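Local coordinates for core protein VP7 (Bluetongue virus, PDB 1BVP) that forms homotrimeric capsomers that cover the VP3 scaffold of the virus core, and takes part in binding to the host cell surface, at residues 4-8 and 91-97; 79-83 and 327-331; 162-166 and 235-240; 179-185 and 250-254; 274-278 and 316-321. All coordinates share one frame; numbering follows the deposited sequence.

Contact 1: residues 4-8 and 91-97; sequences IAARA and IGVLATP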
# COMPACT_ATOMS: atom_id res chain seq x y z
N ILE A 4 26.15 5.59 11.98
CA ILE A 4 25.69 5.38 13.35
C ILE A 4 24.33 4.67 13.31
O ILE A 4 24.13 3.65 13.99
CB ILE A 4 25.57 6.72 14.08
CG1 ILE A 4 26.95 7.37 14.09
CG2 ILE A 4 24.98 6.56 15.49
CD1 ILE A 4 27.11 8.34 15.17
N ALA A 5 23.42 5.16 12.48
CA ALA A 5 22.10 4.55 12.42
C ALA A 5 22.18 3.13 11.87
O ALA A 5 21.53 2.22 12.42
CB ALA A 5 21.16 5.40 11.61
N ALA A 6 22.98 2.94 10.82
CA ALA A 6 23.19 1.62 10.21
C ALA A 6 23.72 0.60 11.27
O ALA A 6 23.27 -0.57 11.32
CB ALA A 6 24.14 1.74 9.03
N ARG A 7 24.59 1.07 12.17
CA ARG A 7 25.09 0.20 13.25
C ARG A 7 24.04 -0.16 14.28
O ARG A 7 23.89 -1.35 14.63
CB ARG A 7 26.30 0.80 13.94
CG ARG A 7 27.48 0.79 13.01
CD ARG A 7 28.68 1.43 13.65
NE ARG A 7 29.77 1.51 12.69
CZ ARG A 7 30.35 2.65 12.32
NH1 ARG A 7 29.95 3.79 12.85
NH2 ARG A 7 31.30 2.65 11.40
N ALA A 8 23.29 0.84 14.75
CA ALA A 8 22.24 0.58 15.75
C ALA A 8 21.24 -0.45 15.20
O ALA A 8 20.89 -1.43 15.87
CB ALA A 8 21.56 1.83 16.11
N ILE A 91 26.70 6.90 22.10
CA ILE A 91 27.01 7.53 20.83
C ILE A 91 28.46 7.20 20.42
O ILE A 91 28.75 7.00 19.25
CB ILE A 91 26.75 9.08 20.87
CG1 ILE A 91 27.01 9.68 19.50
CG2 ILE A 91 27.62 9.78 21.90
CD1 ILE A 91 26.01 9.23 18.46
N GLY A 92 29.35 7.11 21.42
CA GLY A 92 30.75 6.79 21.18
C GLY A 92 30.86 5.34 20.74
O GLY A 92 31.68 4.99 19.91
N VAL A 93 30.05 4.48 21.32
CA VAL A 93 30.05 3.09 20.92
C VAL A 93 29.67 3.00 19.43
O VAL A 93 30.37 2.39 18.63
CB VAL A 93 29.00 2.33 21.70
CG1 VAL A 93 28.90 0.92 21.16
CG2 VAL A 93 29.31 2.39 23.21
N LEU A 94 28.55 3.62 19.07
CA LEU A 94 28.07 3.58 17.70
C LEU A 94 28.96 4.27 16.65
O LEU A 94 28.82 4.01 15.45
CB LEU A 94 26.68 4.18 17.65
CG LEU A 94 25.42 3.33 17.65
CD1 LEU A 94 25.66 1.91 18.04
CD2 LEU A 94 24.45 4.01 18.56
N ALA A 95 29.84 5.16 17.09
CA ALA A 95 30.74 5.84 16.14
C ALA A 95 32.07 5.09 15.94
O ALA A 95 32.94 5.58 15.26
CB ALA A 95 31.00 7.27 16.58
N THR A 96 32.21 3.92 16.57
CA THR A 96 33.42 3.08 16.49
C THR A 96 33.44 2.37 15.14
O THR A 96 32.66 1.43 14.92
CB THR A 96 33.41 1.97 17.61
OG1 THR A 96 33.40 2.57 18.90
CG2 THR A 96 34.61 1.03 17.49
N PRO A 97 34.39 2.70 14.27
CA PRO A 97 34.49 2.08 12.94
C PRO A 97 34.71 0.60 12.91
O PRO A 97 34.59 -0.02 11.87
CB PRO A 97 35.63 2.84 12.27
CG PRO A 97 36.45 3.31 13.41
CD PRO A 97 35.44 3.72 14.45

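Contact 2: residues 79-83 and 327-331; sequences PISPD and FAIHG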
# COMPACT_ATOMS: atom_id res chain seq x y z
N PRO A 79 14.35 10.97 32.77
CA PRO A 79 14.11 9.92 33.77
C PRO A 79 12.75 9.27 33.69
O PRO A 79 11.84 9.60 34.45
CB PRO A 79 14.29 10.67 35.09
CG PRO A 79 13.73 12.04 34.74
CD PRO A 79 14.32 12.31 33.37
N ILE A 80 12.62 8.28 32.82
CA ILE A 80 11.34 7.61 32.67
C ILE A 80 11.26 6.34 33.50
O ILE A 80 10.18 5.76 33.67
CB ILE A 80 11.13 7.22 31.21
CG1 ILE A 80 12.23 6.26 30.77
CG2 ILE A 80 11.22 8.44 30.36
CD1 ILE A 80 12.24 5.93 29.30
N SER A 81 12.38 5.93 34.07
CA SER A 81 12.36 4.67 34.78
C SER A 81 13.35 4.51 35.91
O SER A 81 14.47 5.02 35.87
CB SER A 81 12.58 3.55 33.76
OG SER A 81 12.63 2.28 34.36
N PRO A 82 12.91 3.82 36.96
CA PRO A 82 13.77 3.56 38.12
C PRO A 82 14.72 2.38 37.81
O PRO A 82 15.70 2.16 38.50
CB PRO A 82 12.76 3.19 39.22
CG PRO A 82 11.63 2.53 38.46
CD PRO A 82 11.52 3.38 37.19
N ASP A 83 14.41 1.65 36.74
CA ASP A 83 15.16 0.48 36.32
C ASP A 83 16.12 0.74 35.19
O ASP A 83 17.09 0.02 35.03
CB ASP A 83 14.19 -0.64 35.90
CG ASP A 83 13.37 -1.15 37.07
OD1 ASP A 83 13.73 -0.87 38.24
OD2 ASP A 83 12.34 -1.83 36.84
N PHE A 327 10.32 -4.36 33.16
CA PHE A 327 10.86 -3.30 33.98
C PHE A 327 9.76 -2.29 34.22
O PHE A 327 8.70 -2.36 33.60
CB PHE A 327 12.09 -2.69 33.34
CG PHE A 327 11.86 -2.17 31.97
CD1 PHE A 327 11.77 -3.03 30.89
CD2 PHE A 327 11.75 -0.80 31.75
CE1 PHE A 327 11.58 -2.55 29.60
CE2 PHE A 327 11.55 -0.30 30.47
CZ PHE A 327 11.47 -1.17 29.39
N ALA A 328 10.04 -1.34 35.10
CA ALA A 328 9.07 -0.32 35.48
C ALA A 328 9.24 1.04 34.82
O ALA A 328 10.37 1.52 34.66
CB ALA A 328 9.10 -0.14 36.97
N ILE A 329 8.12 1.66 34.49
CA ILE A 329 8.11 3.00 33.88
C ILE A 329 7.24 3.90 34.78
O ILE A 329 6.19 3.47 35.27
CB ILE A 329 7.56 2.94 32.44
CG1 ILE A 329 8.58 2.22 31.55
CG2 ILE A 329 7.32 4.33 31.92
CD1 ILE A 329 8.12 1.98 30.17
N HIS A 330 7.73 5.09 35.08
CA HIS A 330 6.99 6.01 35.95
C HIS A 330 5.58 6.29 35.45
O HIS A 330 5.38 6.65 34.28
CB HIS A 330 7.72 7.34 36.12
CG HIS A 330 8.96 7.25 36.96
ND1 HIS A 330 9.04 6.47 38.10
CD2 HIS A 330 10.18 7.82 36.80
CE1 HIS A 330 10.26 6.56 38.61
NE2 HIS A 330 10.97 7.37 37.84
N GLY A 331 4.61 6.10 36.32
CA GLY A 331 3.24 6.37 35.94
C GLY A 331 2.51 5.25 35.23
O GLY A 331 1.33 5.37 34.95

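Contact 3: residues 162-166 and 235-240; sequences SLNAG and NPTQQN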
# COMPACT_ATOMS: atom_id res chain seq x y z
N SER A 162 -22.66 23.84 -15.47
CA SER A 162 -23.98 24.07 -16.09
C SER A 162 -23.71 24.98 -17.30
O SER A 162 -23.07 26.02 -17.16
CB SER A 162 -24.92 24.85 -15.17
OG SER A 162 -25.16 24.19 -13.95
N LEU A 163 -24.19 24.58 -18.46
CA LEU A 163 -24.00 25.39 -19.67
C LEU A 163 -25.35 25.81 -20.30
O LEU A 163 -26.24 24.96 -20.52
CB LEU A 163 -23.25 24.58 -20.76
CG LEU A 163 -21.84 23.99 -20.78
CD1 LEU A 163 -20.82 25.09 -20.77
CD2 LEU A 163 -21.67 23.05 -19.62
N ASN A 164 -25.51 27.11 -20.59
CA ASN A 164 -26.72 27.60 -21.28
C ASN A 164 -26.61 27.10 -22.74
O ASN A 164 -25.51 26.73 -23.20
CB ASN A 164 -26.79 29.14 -21.29
CG ASN A 164 -27.45 29.70 -20.04
OD1 ASN A 164 -28.39 29.12 -19.49
ND2 ASN A 164 -26.98 30.87 -19.61
N ALA A 165 -27.74 27.06 -23.46
CA ALA A 165 -27.70 26.61 -24.85
C ALA A 165 -26.71 27.48 -25.62
O ALA A 165 -26.65 28.71 -25.41
CB ALA A 165 -29.06 26.68 -25.46
N GLY A 166 -25.88 26.82 -26.42
CA GLY A 166 -24.87 27.52 -27.21
C GLY A 166 -23.67 28.12 -26.47
O GLY A 166 -22.76 28.64 -27.14
N ASN A 235 -21.03 24.00 -25.27
CA ASN A 235 -22.36 23.42 -25.49
C ASN A 235 -22.90 23.95 -26.83
O ASN A 235 -23.46 25.04 -26.87
CB ASN A 235 -23.31 23.86 -24.39
CG ASN A 235 -24.70 23.30 -24.57
OD1 ASN A 235 -24.89 22.38 -25.37
ND2 ASN A 235 -25.67 23.84 -23.84
N PRO A 236 -22.68 23.23 -27.93
CA PRO A 236 -23.17 23.69 -29.24
C PRO A 236 -24.66 23.39 -29.41
O PRO A 236 -25.28 23.72 -30.42
CB PRO A 236 -22.34 22.86 -30.20
CG PRO A 236 -22.26 21.57 -29.52
CD PRO A 236 -21.93 21.97 -28.09
N THR A 237 -25.19 22.70 -28.41
CA THR A 237 -26.56 22.27 -28.33
C THR A 237 -27.55 23.41 -28.09
O THR A 237 -27.18 24.51 -27.60
CB THR A 237 -26.57 21.15 -27.27
OG1 THR A 237 -26.55 19.90 -27.95
CG2 THR A 237 -27.68 21.26 -26.23
N GLN A 238 -28.80 23.18 -28.49
CA GLN A 238 -29.86 24.19 -28.34
C GLN A 238 -30.68 24.08 -27.06
O GLN A 238 -31.73 24.68 -26.93
CB GLN A 238 -30.76 24.21 -29.59
CG GLN A 238 -30.12 24.92 -30.80
CD GLN A 238 -29.51 26.30 -30.44
OE1 GLN A 238 -30.23 27.28 -30.25
NE2 GLN A 238 -28.17 26.38 -30.35
N GLN A 239 -30.12 23.39 -26.07
CA GLN A 239 -30.75 23.16 -24.77
C GLN A 239 -29.70 23.30 -23.69
O GLN A 239 -28.50 23.27 -23.98
CB GLN A 239 -31.25 21.73 -24.69
CG GLN A 239 -32.51 21.42 -25.43
CD GLN A 239 -33.06 20.10 -24.95
OE1 GLN A 239 -33.34 19.93 -23.76
NE2 GLN A 239 -33.16 19.14 -25.85
N ASN A 240 -30.13 23.39 -22.43
CA ASN A 240 -29.17 23.47 -21.33
C ASN A 240 -28.44 22.12 -21.23
O ASN A 240 -29.00 21.05 -21.56
CB ASN A 240 -29.85 23.71 -19.99
CG ASN A 240 -30.81 24.83 -20.02
OD1 ASN A 240 -32.00 24.61 -20.15
ND2 ASN A 240 -30.31 26.05 -19.92

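Contact 4: residues 179-185 and 250-254; sequences NDPMMIY and YISMD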
# COMPACT_ATOMS: atom_id res chain seq x y z
N ASN A 179 -3.76 22.99 -3.34
CA ASN A 179 -2.72 21.95 -3.48
C ASN A 179 -1.62 22.55 -4.34
O ASN A 179 -1.54 23.79 -4.50
CB ASN A 179 -3.29 20.69 -4.15
CG ASN A 179 -4.62 20.22 -3.50
OD1 ASN A 179 -5.54 19.76 -4.19
ND2 ASN A 179 -4.73 20.37 -2.18
N ASP A 180 -0.74 21.73 -4.88
CA ASP A 180 0.32 22.31 -5.69
C ASP A 180 0.61 21.16 -6.61
O ASP A 180 1.69 20.57 -6.60
CB ASP A 180 1.49 22.70 -4.75
CG ASP A 180 2.71 23.23 -5.49
OD1 ASP A 180 2.64 23.56 -6.71
OD2 ASP A 180 3.78 23.30 -4.82
N PRO A 181 -0.40 20.80 -7.41
CA PRO A 181 -0.30 19.69 -8.34
C PRO A 181 0.69 19.85 -9.46
O PRO A 181 1.05 20.96 -9.83
CB PRO A 181 -1.73 19.56 -8.86
CG PRO A 181 -2.15 20.93 -8.94
CD PRO A 181 -1.65 21.53 -7.64
N MET A 182 1.19 18.72 -9.92
CA MET A 182 2.12 18.64 -11.02
C MET A 182 1.32 18.10 -12.18
O MET A 182 1.59 18.41 -13.34
CB MET A 182 3.25 17.68 -10.68
CG MET A 182 4.29 18.26 -9.75
SD MET A 182 5.63 17.13 -9.37
CE MET A 182 6.49 16.94 -10.95
N MET A 183 0.34 17.26 -11.87
CA MET A 183 -0.51 16.71 -12.89
C MET A 183 -1.84 16.35 -12.23
O MET A 183 -1.87 16.00 -11.06
CB MET A 183 0.14 15.51 -13.54
CG MET A 183 -0.31 15.28 -14.94
SD MET A 183 0.44 16.47 -16.05
CE MET A 183 0.46 15.51 -17.48
N ILE A 184 -2.94 16.55 -12.96
CA ILE A 184 -4.29 16.27 -12.46
C ILE A 184 -4.90 15.35 -13.48
O ILE A 184 -4.80 15.60 -14.68
CB ILE A 184 -5.13 17.57 -12.36
CG1 ILE A 184 -4.33 18.61 -11.58
CG2 ILE A 184 -6.45 17.31 -11.63
CD1 ILE A 184 -5.06 19.85 -11.31
N TYR A 185 -5.42 14.22 -13.01
CA TYR A 185 -6.01 13.24 -13.92
C TYR A 185 -7.52 13.31 -13.81
O TYR A 185 -8.13 13.04 -12.77
CB TYR A 185 -5.44 11.84 -13.67
CG TYR A 185 -3.94 11.78 -13.89
CD1 TYR A 185 -3.04 12.15 -12.87
CD2 TYR A 185 -3.42 11.45 -15.13
CE1 TYR A 185 -1.68 12.20 -13.09
CE2 TYR A 185 -2.04 11.49 -15.36
CZ TYR A 185 -1.17 11.87 -14.33
OH TYR A 185 0.19 11.93 -14.57
N TYR A 250 -4.45 12.94 -8.38
CA TYR A 250 -3.49 13.95 -8.80
C TYR A 250 -2.12 13.65 -8.16
O TYR A 250 -2.06 12.88 -7.20
CB TYR A 250 -3.96 15.36 -8.41
CG TYR A 250 -4.01 15.65 -6.92
CD1 TYR A 250 -5.01 15.09 -6.12
CD2 TYR A 250 -3.09 16.52 -6.32
CE1 TYR A 250 -5.10 15.40 -4.74
CE2 TYR A 250 -3.18 16.85 -4.95
CZ TYR A 250 -4.19 16.30 -4.18
OH TYR A 250 -4.37 16.71 -2.88
N ILE A 251 -1.05 14.24 -8.69
CA ILE A 251 0.28 14.03 -8.13
C ILE A 251 0.94 15.35 -7.73
O ILE A 251 0.83 16.35 -8.43
CB ILE A 251 1.26 13.27 -9.09
CG1 ILE A 251 1.57 14.14 -10.29
CG2 ILE A 251 0.73 11.88 -9.47
CD1 ILE A 251 2.28 13.39 -11.35
N SER A 252 1.60 15.36 -6.58
CA SER A 252 2.30 16.54 -6.15
C SER A 252 3.60 16.09 -5.47
O SER A 252 3.91 14.90 -5.48
CB SER A 252 1.42 17.37 -5.22
OG SER A 252 1.33 16.79 -3.94
N MET A 253 4.39 17.05 -4.99
CA MET A 253 5.63 16.76 -4.29
C MET A 253 5.49 16.70 -2.76
O MET A 253 6.45 16.90 -2.02
CB MET A 253 6.76 17.68 -4.74
CG MET A 253 7.21 17.27 -6.14
SD MET A 253 8.66 18.10 -6.80
CE MET A 253 8.47 19.48 -5.86
N ASP A 254 4.28 16.43 -2.29
CA ASP A 254 4.09 16.30 -0.86
C ASP A 254 4.36 14.81 -0.61
O ASP A 254 4.04 13.97 -1.46
CB ASP A 254 2.67 16.68 -0.43
CG ASP A 254 2.38 18.14 -0.61
OD1 ASP A 254 3.17 19.01 -0.17
OD2 ASP A 254 1.33 18.43 -1.22

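Contact 5: residues 274-278 and 316-321; sequences RDHTW and LADVYT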
# COMPACT_ATOMS: atom_id res chain seq x y z
N ARG A 274 0.94 -3.93 22.47
CA ARG A 274 1.85 -4.96 23.03
C ARG A 274 1.47 -5.20 24.51
O ARG A 274 0.84 -6.21 24.85
CB ARG A 274 3.32 -4.56 22.85
CG ARG A 274 3.79 -4.97 21.48
CD ARG A 274 5.10 -4.40 21.10
NE ARG A 274 5.69 -5.19 20.02
CZ ARG A 274 5.58 -4.89 18.73
NH1 ARG A 274 4.92 -3.79 18.39
NH2 ARG A 274 6.05 -5.73 17.81
N ASP A 275 1.79 -4.22 25.35
CA ASP A 275 1.43 -4.28 26.75
C ASP A 275 1.66 -2.88 27.30
O ASP A 275 2.17 -1.98 26.58
CB ASP A 275 2.25 -5.33 27.53
CG ASP A 275 3.78 -5.10 27.47
OD1 ASP A 275 4.28 -3.96 27.57
OD2 ASP A 275 4.48 -6.11 27.33
N HIS A 276 1.38 -2.72 28.58
CA HIS A 276 1.52 -1.40 29.20
C HIS A 276 2.89 -0.81 29.21
O HIS A 276 3.02 0.41 29.14
CB HIS A 276 0.95 -1.40 30.60
CG HIS A 276 -0.52 -1.65 30.64
ND1 HIS A 276 -1.05 -2.92 30.78
CD2 HIS A 276 -1.58 -0.82 30.47
CE1 HIS A 276 -2.37 -2.85 30.69
NE2 HIS A 276 -2.71 -1.59 30.51
N THR A 277 3.90 -1.65 29.30
CA THR A 277 5.27 -1.17 29.33
C THR A 277 5.67 -0.63 27.95
O THR A 277 6.17 0.50 27.82
CB THR A 277 6.20 -2.27 29.85
OG1 THR A 277 5.79 -2.65 31.17
CG2 THR A 277 7.65 -1.79 29.89
N TRP A 278 5.38 -1.40 26.91
CA TRP A 278 5.74 -0.94 25.59
C TRP A 278 4.97 0.34 25.27
O TRP A 278 5.50 1.32 24.72
CB TRP A 278 5.41 -2.00 24.57
CG TRP A 278 5.56 -1.46 23.20
CD1 TRP A 278 4.56 -1.12 22.33
CD2 TRP A 278 6.77 -1.06 22.60
NE1 TRP A 278 5.09 -0.52 21.22
CE2 TRP A 278 6.45 -0.46 21.36
CE3 TRP A 278 8.12 -1.14 22.99
CZ2 TRP A 278 7.42 0.06 20.50
CZ3 TRP A 278 9.09 -0.62 22.14
CH2 TRP A 278 8.73 -0.03 20.91
N LEU A 316 13.04 -1.71 17.34
CA LEU A 316 13.10 -1.89 18.79
C LEU A 316 11.87 -2.65 19.30
O LEU A 316 11.97 -3.44 20.25
CB LEU A 316 13.24 -0.56 19.52
CG LEU A 316 13.40 -0.60 21.04
CD1 LEU A 316 14.76 -1.17 21.39
CD2 LEU A 316 13.31 0.83 21.61
N ALA A 317 10.73 -2.46 18.64
CA ALA A 317 9.50 -3.17 19.06
C ALA A 317 9.68 -4.64 18.81
O ALA A 317 9.23 -5.48 19.60
CB ALA A 317 8.31 -2.67 18.32
N ASP A 318 10.32 -4.98 17.69
CA ASP A 318 10.56 -6.39 17.40
C ASP A 318 11.51 -6.99 18.44
O ASP A 318 11.29 -8.10 18.91
CB ASP A 318 11.16 -6.57 16.03
CG ASP A 318 10.20 -6.25 14.93
OD1 ASP A 318 8.97 -6.42 15.11
OD2 ASP A 318 10.70 -5.88 13.86
N VAL A 319 12.56 -6.24 18.81
CA VAL A 319 13.49 -6.71 19.82
C VAL A 319 12.72 -6.93 21.12
O VAL A 319 12.87 -7.97 21.77
CB VAL A 319 14.64 -5.71 20.08
CG1 VAL A 319 15.43 -6.13 21.31
CG2 VAL A 319 15.55 -5.65 18.87
N TYR A 320 11.85 -5.98 21.47
CA TYR A 320 11.05 -6.07 22.69
C TYR A 320 10.27 -7.37 22.67
O TYR A 320 10.16 -8.09 23.67
CB TYR A 320 10.06 -4.92 22.74
CG TYR A 320 9.24 -4.88 24.02
CD1 TYR A 320 9.70 -4.18 25.15
CD2 TYR A 320 8.00 -5.54 24.12
CE1 TYR A 320 8.95 -4.13 26.36
CE2 TYR A 320 7.24 -5.50 25.32
CZ TYR A 320 7.72 -4.79 26.42
OH TYR A 320 6.99 -4.73 27.59
N THR A 321 9.68 -7.63 21.52
CA THR A 321 8.90 -8.83 21.37
C THR A 321 9.71 -10.11 21.58
O THR A 321 9.18 -11.03 22.20
CB THR A 321 8.13 -8.78 20.01
OG1 THR A 321 6.92 -8.06 20.22
CG2 THR A 321 7.80 -10.16 19.48

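Contact 1: residues 4-8 and 91-97
Arg7 leaves its helix with CG anti to its own carbonyl carbon (chi1 -69°) and then runs fully extended to NE, which carries the guanidinium across to the end of helix 90-94. There NH1 donates to Leu94 O at 2.8 Å, a somewhat bent bond (143°) that arrives in the carbonyl plane. Thr96 O lies over the centre of one guanidinium face, 3.6 Å above it, and NH2 reaches Pro97 CA at 3.6 Å. NE is bonded to Ile99 O, just beyond the segment, so the arginine grips the chain as it leaves the helix at two carbonyls. Ile23 of the second subunit also packs on Arg7.

Ile4, one turn earlier, makes the apolar half. Its CG2 branch sits against Leu94 CB (3.6 Å), the two side chains crossing at about a right angle, while its CD1 touches Ile91 CD1, also at 3.6 Å. Ala8 completes the patch, its CB loosely approaching Leu94 CD2.

The contact joins two helices of the helical domain. Leu94 also packs on Met68 and Ser71 of helix 55-73, Val93 turns to helix 27-44, and Ala5 and Ala6 rest on Ile109 of helix 103-116.

Contact 2: residues 79-83 and 327-331
Asp83 and Ala328 meet through a carboxylate: Ala328 N donates to Asp83 OD2 at 2.9 Å, coming from above the carboxylate plane rather than within it. The aspartate has CG anti to its carbonyl carbon (chi1 -66°), which swings OD2 across to the other loop and also puts it 3.6 Å from Phe327 CB.

At the far end His330 N donates to Ile80 O at 2.9 Å, nearly straight at 169°. The His330 side chain, its CG likewise anti to the carbonyl carbon, folds back over the loop 79-83, so that Pro82 CD lies over the imidazole face, 4.1 Å from the ring centroid, a CH-pi contact. Pro79 O approaches the same ring at its edge, 3.4 Å from CD2. The neighbouring Pro82 CG touches Ala328 CB at 4.0 Å.

Between these ends stands Ser81, with OG anti to its backbone N (chi1 178°) and turned to Ala328 O; that pair is modelled very short, and its exact length is doubtful. Two irregular chains thus run antiparallel without forming a sheet, with Ile329 and Phe327 resting on helix 276-286. The serine supplies the recognisable motif: its OG, also bonded to Tyr84 N, accepts from Asp83 N at 3.0 Å, an ST turn.

Contact 3: residues 162-166 and 235-240
Leu163 lays its CB against Asn235 CB at 3.7 Å, the two side chains running antiparallel with CB beside CB. With CG anti to the backbone N (chi1 180°), Asn235 holds ND2 between the two segments, where it serves two carbonyls. One is Gln239 O in its own loop, at 2.9 Å, a straight bond lying in both the amide and the carbonyl planes. The other is Asn164 O across the contact, at 3.0 Å, and here the fit is poorer: the donor stands well above the carbonyl plane and the bond is bent. One side chain therefore closes the loop 235-240 on itself and ties it to its neighbour.

Backbone atoms add a second bond across the contact. Gly166 N donates to Thr237 O at 2.9 Å, nearly along the C=O axis but bent at the hydrogen (134°). Ala165 presses its CB into the bend of the other loop, 3.5 Å from Gln239 N, and Asn240 CA makes a CH...O contact with Leu163 O at 3.4 Å. Further out, the side chains of Asn164 and Asn240 lie alongside each other and extend in the same direction, their amide planes turned 58° apart, with Asn164 OD1 3.6 Å from Asn240 ND2.

The contact sits at the end of the beta domain, where backbone bonds continue it in both directions: Leu163 pairs with Ala241 of strand 241-252, Asn164 with Ala148, and Asn235 with Ala167 ahead of strand 168-170.

Contact 4: residues 179-185 and 250-254
Ile251 is the tight centre of this contact, gripped by Met182 and Met183 of segment 179-185. Met182 N donates to Ile251 O at 2.8 Å and Ile251 N to Met183 O at 3.1 Å, both close to straight, so two consecutive methionines face one residue: a classic beta bulge. Ile251 places CG1 between its backbone N and carbonyl carbon (chi1 67°), sending CD1 onto Met183 CB at 3.7 Å. Met182 starts out toward the other segment, and its SD meets Met253 CG at 3.6 Å. Tyr250 is buried too, its CB 3.4 Å from Met183 O. The second subunit covers the methionine side through Tyr348, Leu295 and Arg341, the last salt-bridged to Asp254.

The loose, solvent side is the turn before the strand. Asn179 lies exposed across the tyrosine, its CB 3.9 Å from Tyr250 CE2, and Pro181 CB comes no nearer than 4.2 Å to Tyr250 CD2. Asp180, also exposed, brings its backbone O to Ser252 CB.

Strands 183-195 and 241-252 run antiparallel here, at the end of the beta domain nearest the helices. Ser252 bonds to Ala122 of strand 122-123, and Ile184 continues the sheet to Trp225 of strand 223-225.

Contact 5: residues 274-278 and 316-321
Arg274 reaches over to Ala317 and Thr321 with an extended side chain. Its CB bond already points at helix 304-323; with CG anti to the carbonyl carbon (chi1 -84°), the extended chain carries CD on over one face of the Trp278 indole, 3.5 Å above its plane and toward the rim. NE then donates to Thr321 OG1 at 3.1 Å, a straight bond (160°) in the guanidinium plane. CZ rests on Ala317 CB at 3.5 Å, the methyl sitting over the centre of the guanidinium face. At the tip, NH1 turns to Asn269 O in a weak bond, while NH2 adds a second, weak one to Thr321 OG1 at 3.5 Å. NH2 stays 4.0 Å from Asp318 OD1, beyond a salt bridge; that aspartate is paired with Arg111 of the third subunit.

Beside the arginine, Trp278 lays its six-membered ring over Ala317 CA in a CH-pi contact, and its own CB covers a face of the Tyr320 ring. Tyr320 OH sits against both oxygens of Asp275, 2.8 Å from OD1 and hydrogen-bonded to OD2 at 2.9 Å on the syn lone pair. Asp275 OD1 also accepts from Trp278 N at 2.9 Å.

Asp275 is thus the N-cap of helix 276-286, and the tyrosine holds that cap against a neighbouring helix: a capped helix start docked on helix 304-323 within the helical domain, beside the trimer interface.

Overall arrangement
From the N terminus, contact 1 closes first, bringing helix 2-15 to helix 90-94 over 82 intervening residues. Contact 2 opens within that span and crosses it, ending only near the C terminus; its wide loop holds contacts 3, 4 and 5. The chain leaves the helices for the beta domain, where contacts 3 and 4 cross and lie toward opposite ends of one sheet, their centres 32 Å apart. It then returns to the helices, where contact 5 joins helices 276-286 and 304-323 and touches contact 2 through Thr277. Contacts 1, 2 and 5 thus knit a helical domain built from both chain ends, with contact 3 71 and 73 Å away from contacts 1 and 2, centre to centre.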